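PDB 2CZQ: cutinase-like protein from Cryptococcus sp., which probably hydrolyses carboxylic esters with a cutinase-like alpha/beta hydrolase fold. Local coordinates for residues V77-G83 and A107-L113; V10-T14 and I63-I67. All coordinates share one frame; numbering follows the deposited sequence. Where two conformers were deposited one is given.

Overall arrangement
Both contacts are built on the central parallel sheet, where strands 9-14 and 78-84 are neighbours, and their centres lie about 8 Å apart. Both are buried. Contact 1 joins two adjacent strands: its centre is about 7 Å from that of the chain, and five backbone hydrogen bonds carry it. Contact 2, about 10 Å out, packs helix 57-73 on strand 9-14 with no hydrogen bond between its segments; it is mainly aliphatic, with R66 as its partly exposed margin. Buried area falls accordingly, from 591 to 270 Å². The two meet directly where Q82 N lies 2.8 Å from I12 O, a probable hydrogen bond between the neighbouring strands.

Contact 1: V77-G83 and A107-L113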
ATOM      1  N   VAL A  77      -9.914  15.455   4.666  1.00  7.08           N
ATOM      2  CA  VAL A  77      -9.059  14.854   3.650  1.00  6.60           C
ATOM      3  C   VAL A  77      -9.111  13.324   3.727  1.00  6.49           C
ATOM      4  O   VAL A  77      -9.289  12.745   4.806  1.00  7.32           O
ATOM      5  CB  VAL A  77      -7.598  15.380   3.748  1.00  7.21           C
ATOM      6  CG1 VAL A  77      -6.888  14.868   4.999  1.00  7.89           C
ATOM      7  CG2 VAL A  77      -6.796  15.053   2.486  1.00  7.85           C
ATOM      8  N   CYS A  78      -8.976  12.681   2.571  1.00  5.94           N
ATOM      9  CA  CYS A  78      -8.915  11.227   2.481  1.00  6.14           C
ATOM     10  C   CYS A  78      -7.536  10.766   2.047  1.00  5.60           C
ATOM     11  O   CYS A  78      -6.847  11.462   1.302  1.00  6.03           O
ATOM     12  CB  CYS A  78      -9.911  10.734   1.456  1.00  6.25           C
ATOM     13  SG  CYS A  78     -11.616  11.196   1.794  1.00  7.30           S
ATOM     14  N   TYR A  79      -7.164   9.565   2.477  1.00  5.48           N
ATOM     15  CA  TYR A  79      -5.897   8.960   2.086  1.00  5.41           C
ATOM     16  C   TYR A  79      -6.064   7.562   1.527  1.00  5.16           C
ATOM     17  O   TYR A  79      -6.922   6.792   1.987  1.00  5.29           O
ATOM     18  CB  TYR A  79      -4.965   8.847   3.292  1.00  5.71           C
ATOM     19  CG  TYR A  79      -4.644  10.166   3.929  1.00  5.73           C
ATOM     20  CD1 TYR A  79      -3.777  11.057   3.315  1.00  6.55           C
ATOM     21  CD2 TYR A  79      -5.219  10.532   5.137  1.00  6.18           C
ATOM     22  CE1 TYR A  79      -3.481  12.276   3.884  1.00  6.75           C
ATOM     23  CE2 TYR A  79      -4.932  11.760   5.724  1.00  6.72           C
ATOM     24  CZ  TYR A  79      -4.060  12.626   5.086  1.00  6.37           C
ATOM     25  OH  TYR A  79      -3.749  13.841   5.644  1.00  6.66           O
ATOM     26  N   ILE A  80      -5.206   7.233   0.566  1.00  4.94           N
ATOM     27  CA  ILE A  80      -4.890   5.841   0.256  1.00  4.98           C
ATOM     28  C   ILE A  80      -3.414   5.672   0.587  1.00  4.85           C
ATOM     29  O   ILE A  80      -2.584   6.475   0.155  1.00  5.20           O
ATOM     30  CB  ILE A  80      -5.129   5.504  -1.234  1.00  5.33           C
ATOM     31  CG1 ILE A  80      -6.573   5.804  -1.665  1.00  5.97           C
ATOM     32  CG2 ILE A  80      -4.733   4.048  -1.528  1.00  6.03           C
ATOM     33  CD1 ILE A  80      -7.644   4.932  -1.019  1.00  6.27           C
ATOM     34  N   LEU A  81      -3.083   4.647   1.367  1.00  4.58           N
ATOM     35  CA  LEU A  81      -1.690   4.321   1.659  1.00  4.88           C
ATOM     36  C   LEU A  81      -1.245   3.171   0.771  1.00  4.88           C
ATOM     37  O   LEU A  81      -1.897   2.125   0.741  1.00  5.78           O
ATOM     38  CB  LEU A  81      -1.496   3.934   3.127  1.00  5.22           C
ATOM     39  CG  LEU A  81      -2.065   4.888   4.178  1.00  5.29           C
ATOM     40  CD1 LEU A  81      -1.699   4.405   5.574  1.00  6.33           C
ATOM     41  CD2 LEU A  81      -1.609   6.324   3.953  1.00  5.67           C
ATOM     42  N   GLN A  82      -0.140   3.377   0.059  1.00  4.69           N
ATOM     43  CA  GLN A  82       0.391   2.403  -0.883  1.00  4.64           C
ATOM     44  C   GLN A  82       1.810   2.074  -0.482  1.00  4.32           C
ATOM     45  O   GLN A  82       2.587   2.974  -0.169  1.00  4.35           O
ATOM     46  CB  GLN A  82       0.393   2.988  -2.291  1.00  5.04           C
ATOM     47  CG  GLN A  82      -0.977   3.425  -2.781  1.00  5.69           C
ATOM     48  CD  GLN A  82      -0.919   4.266  -4.041  1.00  5.06           C
ATOM     49  OE1 GLN A  82       0.006   5.057  -4.222  1.00  5.78           O
ATOM     50  NE2 GLN A  82      -1.916   4.102  -4.911  1.00  5.81           N
ATOM     51  N   GLY A  83       2.172   0.795  -0.509  1.00  4.25           N
ATOM     52  CA  GLY A  83       3.534   0.413  -0.194  1.00  4.62           C
ATOM     53  C   GLY A  83       4.001  -0.778  -0.999  1.00  4.24           C
ATOM     54  O   GLY A  83       3.248  -1.739  -1.183  1.00  4.67           O
ATOM     55  N   ALA A 107      -9.642   8.601   8.255  1.00  7.19           N
ATOM     56  CA  ALA A 107      -9.253   9.308   7.034  1.00  6.81           C
ATOM     57  C   ALA A 107      -8.614   8.394   5.992  1.00  6.31           C
ATOM     58  O   ALA A 107      -8.653   8.692   4.789  1.00  6.32           O
ATOM     59  CB  ALA A 107      -8.315  10.459   7.365  1.00  7.21           C
ATOM     60  N   VAL A 108      -8.004   7.301   6.451  1.00  6.06           N
ATOM     61  CA  VAL A 108      -7.393   6.346   5.536  1.00  6.00           C
ATOM     62  C   VAL A 108      -8.489   5.437   4.991  1.00  5.94           C
ATOM     63  O   VAL A 108      -9.007   4.558   5.692  1.00  6.35           O
ATOM     64  CB  VAL A 108      -6.266   5.527   6.195  1.00  5.92           C
ATOM     65  CG1 VAL A 108      -5.698   4.529   5.197  1.00  6.18           C
ATOM     66  CG2 VAL A 108      -5.158   6.448   6.700  1.00  6.31           C
ATOM     67  N   LYS A 109      -8.852   5.670   3.734  1.00  5.90           N
ATOM     68  CA  LYS A 109      -9.947   4.932   3.117  1.00  5.97           C
ATOM     69  C   LYS A 109      -9.521   3.581   2.571  1.00  5.53           C
ATOM     70  O   LYS A 109     -10.361   2.702   2.390  1.00  5.92           O
ATOM     71  CB  LYS A 109     -10.619   5.759   2.019  1.00  6.26           C
ATOM     72  CG  LYS A 109     -11.104   7.140   2.470  1.00  7.58           C
ATOM     73  CD  LYS A 109     -12.037   7.089   3.684  1.00  9.75           C
ATOM     74  CE  LYS A 109     -12.387   8.499   4.151  1.00 11.02           C
ATOM     75  NZ  LYS A 109     -13.128   8.533   5.445  1.00 12.73           N
ATOM     76  N   GLY A 110      -8.233   3.411   2.290  1.00  5.52           N
ATOM     77  CA  GLY A 110      -7.742   2.154   1.766  1.00  5.32           C
ATOM     78  C   GLY A 110      -6.250   2.043   1.915  1.00  5.07           C
ATOM     79  O   GLY A 110      -5.545   3.051   1.955  1.00  5.36           O
ATOM     80  N   VAL A 111      -5.784   0.801   1.988  1.00  4.88           N
ATOM     81  CA  VAL A 111      -4.369   0.470   2.050  1.00  4.96           C
ATOM     82  C   VAL A 111      -4.113  -0.548   0.943  1.00  4.73           C
ATOM     83  O   VAL A 111      -4.813  -1.565   0.858  1.00  5.24           O
ATOM     84  CB  VAL A 111      -3.989  -0.127   3.419  1.00  5.03           C
ATOM     85  CG1 VAL A 111      -2.516  -0.500   3.450  1.00  5.53           C
ATOM     86  CG2 VAL A 111      -4.314   0.850   4.542  1.00  5.65           C
ATOM     87  N   PHE A 112      -3.138  -0.257   0.086  1.00  4.53           N
ATOM     88  CA  PHE A 112      -2.835  -1.099  -1.055  1.00  4.53           C
ATOM     89  C   PHE A 112      -1.363  -1.467  -1.012  1.00  4.26           C
ATOM     90  O   PHE A 112      -0.495  -0.595  -1.094  1.00  4.92           O
ATOM     91  CB  PHE A 112      -3.177  -0.361  -2.349  1.00  4.85           C
ATOM     92  CG  PHE A 112      -2.943  -1.180  -3.580  1.00  5.23           C
ATOM     93  CD1 PHE A 112      -3.904  -2.073  -4.040  1.00  6.06           C
ATOM     94  CD2 PHE A 112      -1.743  -1.071  -4.277  1.00  6.16           C
ATOM     95  CE1 PHE A 112      -3.669  -2.842  -5.171  1.00  6.91           C
ATOM     96  CE2 PHE A 112      -1.503  -1.833  -5.407  1.00  7.47           C
ATOM     97  CZ  PHE A 112      -2.464  -2.715  -5.855  1.00  7.35           C
ATOM     98  N   LEU A 113      -1.094  -2.758  -0.864  1.00  4.42           N
ATOM     99  CA  LEU A 113       0.265  -3.263  -0.689  1.00  4.52           C
ATOM    100  C   LEU A 113       0.629  -4.204  -1.815  1.00  4.45           C
ATOM    101  O   LEU A 113      -0.218  -4.973  -2.274  1.00  4.85           O
ATOM    102  CB  LEU A 113       0.393  -4.007   0.645  1.00  4.80           C
ATOM    103  CG  LEU A 113      -0.101  -3.266   1.890  1.00  4.98           C
ATOM    104  CD1 LEU A 113      -0.115  -4.180   3.095  1.00  6.31           C
ATOM    105  CD2 LEU A 113       0.735  -2.023   2.166  1.00  6.01           C
TER
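The ring of Y79 presents an edge to A107, whose CB lies near the ring plane, 3.8 Å from CD2; V108 CG2 approaches the ring obliquely. This edge contact belongs to the face of the sheet packed by helix 57-73, where R66 also touches Y79. The F112 ring, on the other face, plays little part across the two strands: with CG anti to the backbone N (chi1 -178°), it is carried away from 77-83 to L158 and V160 of the next strand. The Q82 amide likewise finds its partner elsewhere, with NE2 bonded to N31.

Strands 78-83 and 108-113 run parallel, 17° apart, joined by a ladder of five backbone hydrogen bonds. L81 takes two rungs, its N bonding to G110 O and its O receiving F112 N at 2.8 Å with an N-H...O angle of 168°. The register slips by one residue between the Y79-V108 and I80-G110 pairs, which defines a beta bulge at K109. Y79 O accepts K109 N at 2.8 Å, whereas G110 N, also buried, stands 3.6 Å from that oxygen. I80 CD1 packs over the bulge, 3.7 Å from G110 N.

On the helix-covered face L81 and V108 cross at about a right angle, CG to CG1 3.8 Å. At the start of the strands, C78 SG, in a disulfide with C6, rests 3.7 Å from K109 CE, while K109 NZ turns to N106 O.

G83 N ends the ladder on F112 O, which Q82 CA also approaches at 3.1 Å. G83 opens a GxSxG sequence consistent with a nucleophile elbow, and this mostly main-chain bonding, backed by apolar side chains on the Y79 and L81 face, would hold the strand leading into that probable turn, at the cost of leaving G110 N without a partner at the bulge.

Contact 2: V10-T14 and I63-I67; sequences VLINT and IIRRI
I12 sends its CD1 methyl into helix 57-73, 3.8 Å from both R66 CG and I67 CG1, in the beta-alpha-beta crossover of an alpha/beta hydrolase sheet. The helix links strand 41-45 to strand 78-84 and passes over strand 9-14, which lies between them; over these short segments the helix and strand axes are 9.8 Å apart and nearly antiparallel, at 169°. The packing is close at I12 CD1, where the side chain crosses I67 at about a right angle, and closer still where T14 meets I63. Between them I12 CG2 sits more loosely, 4.2 Å from I63 CG1. I12 also touches Y79 of the neighbouring strand, which ties this patch into the sheet.

Toward V10 the contact changes character. R66 is partly exposed; its CG is anti to the backbone N (chi1 -177°), and a bend at chi2 (64°) takes the guanidinium back to the strand. Both V10 methyls lie over one face of that group, CG1 3.9 Å above the plane and off-centre, CG2 3.5 Å from NH2, while NH2 is hydrogen-bonded to a citrate, probably from the crystallisation liquor. R66 also touches a crystal neighbour, so its pose may partly reflect the lattice.

At the far end of the strand segment, T14 OG1 is hydrogen-bonded to T46 OG1 and sits 3.3 Å from I63 CD1 and 3.5 Å from I63 CG1.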
ATOM      1  N   VAL A  10      -4.986  12.254  -0.857  1.00  5.13           N
ATOM      2  CA  VAL A  10      -3.562  12.059  -1.061  1.00  5.07           C
ATOM      3  C   VAL A  10      -3.295  10.567  -1.199  1.00  4.88           C
ATOM      4  O   VAL A  10      -3.767   9.760  -0.387  1.00  5.47           O
ATOM      5  CB  VAL A  10      -2.724  12.628   0.103  1.00  5.25           C
ATOM      6  CG1 VAL A  10      -1.246  12.603  -0.241  1.00  5.97           C
ATOM      7  CG2 VAL A  10      -3.159  14.042   0.445  1.00  6.00           C
ATOM      8  N   LEU A  11      -2.540  10.228  -2.238  1.00  4.74           N
ATOM      9  CA  LEU A  11      -2.029   8.882  -2.447  1.00  4.97           C
ATOM     10  C   LEU A  11      -0.618   8.880  -1.882  1.00  4.95           C
ATOM     11  O   LEU A  11       0.313   9.393  -2.503  1.00  5.39           O
ATOM     12  CB  LEU A  11      -2.044   8.531  -3.939  1.00  5.28           C
ATOM     13  CG  LEU A  11      -3.377   8.765  -4.664  1.00  5.50           C
ATOM     14  CD1 LEU A  11      -3.238   8.512  -6.156  1.00  6.15           C
ATOM     15  CD2 LEU A  11      -4.493   7.902  -4.082  1.00  5.89           C
ATOM     16  N   ILE A  12      -0.485   8.370  -0.662  1.00  4.82           N
ATOM     17  CA  ILE A  12       0.803   8.311   0.008  1.00  4.92           C
ATOM     18  C   ILE A  12       1.428   6.987  -0.382  1.00  4.81           C
ATOM     19  O   ILE A  12       0.877   5.929  -0.072  1.00  5.54           O
ATOM     20  CB  ILE A  12       0.632   8.395   1.546  1.00  5.10           C
ATOM     21  CG1 ILE A  12       0.089   9.768   1.966  1.00  5.69           C
ATOM     22  CG2 ILE A  12       1.957   8.070   2.258  1.00  5.76           C
ATOM     23  CD1 ILE A  12      -0.280   9.876   3.440  1.00  6.54           C
ATOM     24  N   ASN A  13       2.565   7.045  -1.068  1.00  4.42           N
ATOM     25  CA  ASN A  13       3.218   5.822  -1.512  1.00  4.60           C
ATOM     26  C   ASN A  13       4.636   5.727  -0.991  1.00  4.71           C
ATOM     27  O   ASN A  13       5.398   6.702  -1.039  1.00  4.78           O
ATOM     28  CB  ASN A  13       3.158   5.664  -3.040  1.00  5.01           C
ATOM     29  CG  ASN A  13       4.134   6.568  -3.771  1.00  5.13           C
ATOM     30  OD1 ASN A  13       5.191   6.117  -4.221  1.00  5.48           O
ATOM     31  ND2 ASN A  13       3.791   7.847  -3.892  1.00  5.98           N
ATOM     32  N   THR A  14       4.968   4.546  -0.477  1.00  4.41           N
ATOM     33  CA  THR A  14       6.276   4.270   0.084  1.00  4.77           C
ATOM     34  C   THR A  14       6.956   3.213  -0.776  1.00  4.57           C
ATOM     35  O   THR A  14       6.415   2.123  -1.002  1.00  4.80           O
ATOM     36  CB  THR A  14       6.143   3.816   1.539  1.00  4.83           C
ATOM     37  OG1 THR A  14       5.365   4.778   2.259  1.00  4.82           O
ATOM     38  CG2 THR A  14       7.500   3.815   2.237  1.00  5.42           C
ATOM     39  N   ILE A  63       5.047   8.641   6.707  1.00  5.44           N
ATOM     40  CA  ILE A  63       3.662   8.339   6.338  1.00  5.50           C
ATOM     41  C   ILE A  63       2.709   9.008   7.331  1.00  5.50           C
ATOM     42  O   ILE A  63       1.767   9.713   6.957  1.00  5.46           O
ATOM     43  CB  ILE A  63       3.411   6.814   6.341  1.00  5.49           C
ATOM     44  CG1 ILE A  63       4.176   6.120   5.214  1.00  5.61           C
ATOM     45  CG2 ILE A  63       1.910   6.506   6.229  1.00  5.80           C
ATOM     46  CD1 ILE A  63       4.268   4.605   5.414  1.00  5.79           C
ATOM     47  N   ILE A  64       2.963   8.757   8.611  1.00  5.77           N
ATOM     48  CA  ILE A  64       2.097   9.253   9.668  1.00  6.06           C
ATOM     49  C   ILE A  64       2.158  10.777   9.746  1.00  6.20           C
ATOM     50  O   ILE A  64       1.131  11.433   9.929  1.00  6.49           O
ATOM     51  CB  ILE A  64       2.429   8.561  11.006  1.00  6.13           C
ATOM     52  CG1 ILE A  64       2.081   7.067  10.914  1.00  6.40           C
ATOM     53  CG2 ILE A  64       1.685   9.235  12.153  1.00  7.36           C
ATOM     54  CD1 ILE A  64       2.544   6.234  12.093  1.00  7.69           C
ATOM     55  N   ARG A  65       3.354  11.335   9.567  1.00  6.50           N
ATOM     56  CA  ARG A  65       3.527  12.786   9.510  1.00  7.20           C
ATOM     57  C   ARG A  65       2.632  13.404   8.434  1.00  6.66           C
ATOM     58  O   ARG A  65       1.937  14.395   8.692  1.00  7.22           O
ATOM     59  CB  ARG A  65       4.995  13.150   9.273  0.50  7.64           C
ATOM     60  CG  ARG A  65       5.257  14.631   9.004  0.50  9.35           C
ATOM     61  CD  ARG A  65       6.436  14.879   8.070  0.50 12.19           C
ATOM     62  NE  ARG A  65       6.035  15.441   6.781  0.50 14.26           N
ATOM     63  CZ  ARG A  65       5.534  14.749   5.760  0.50 15.08           C
ATOM     64  NH1 ARG A  65       5.347  13.442   5.853  0.50 15.66           N
ATOM     65  NH2 ARG A  65       5.209  15.374   4.636  0.50 15.32           N
ATOM     66  N   ARG A  66       2.644  12.826   7.233  1.00  6.31           N
ATOM     67  CA  ARG A  66       1.829  13.354   6.142  1.00  6.14           C
ATOM     68  C   ARG A  66       0.339  13.247   6.452  1.00  5.88           C
ATOM     69  O   ARG A  66      -0.420  14.179   6.176  1.00  5.98           O
ATOM     70  CB  ARG A  66       2.159  12.676   4.805  1.00  6.12           C
ATOM     71  CG  ARG A  66       1.396  13.244   3.615  1.00  6.10           C
ATOM     72  CD  ARG A  66       1.739  14.692   3.337  1.00  6.41           C
ATOM     73  NE  ARG A  66       0.983  15.313   2.255  1.00  6.47           N
ATOM     74  CZ  ARG A  66      -0.233  15.846   2.377  1.00  6.38           C
ATOM     75  NH1 ARG A  66      -0.883  15.799   3.533  1.00  7.86           N
ATOM     76  NH2 ARG A  66      -0.801  16.431   1.330  1.00  6.57           N
ATOM     77  N   ILE A  67      -0.075  12.118   7.024  1.00  5.78           N
ATOM     78  CA  ILE A  67      -1.472  11.935   7.404  1.00  6.15           C
ATOM     79  C   ILE A  67      -1.904  13.030   8.378  1.00  6.23           C
ATOM     80  O   ILE A  67      -2.930  13.692   8.182  1.00  6.07           O
ATOM     81  CB  ILE A  67      -1.693  10.543   8.030  1.00  5.91           C
ATOM     82  CG1 ILE A  67      -1.553   9.452   6.968  1.00  6.01           C
ATOM     83  CG2 ILE A  67      -3.058  10.468   8.733  1.00  6.84           C
ATOM     84  CD1 ILE A  67      -1.487   8.052   7.549  1.00  6.45           C
TER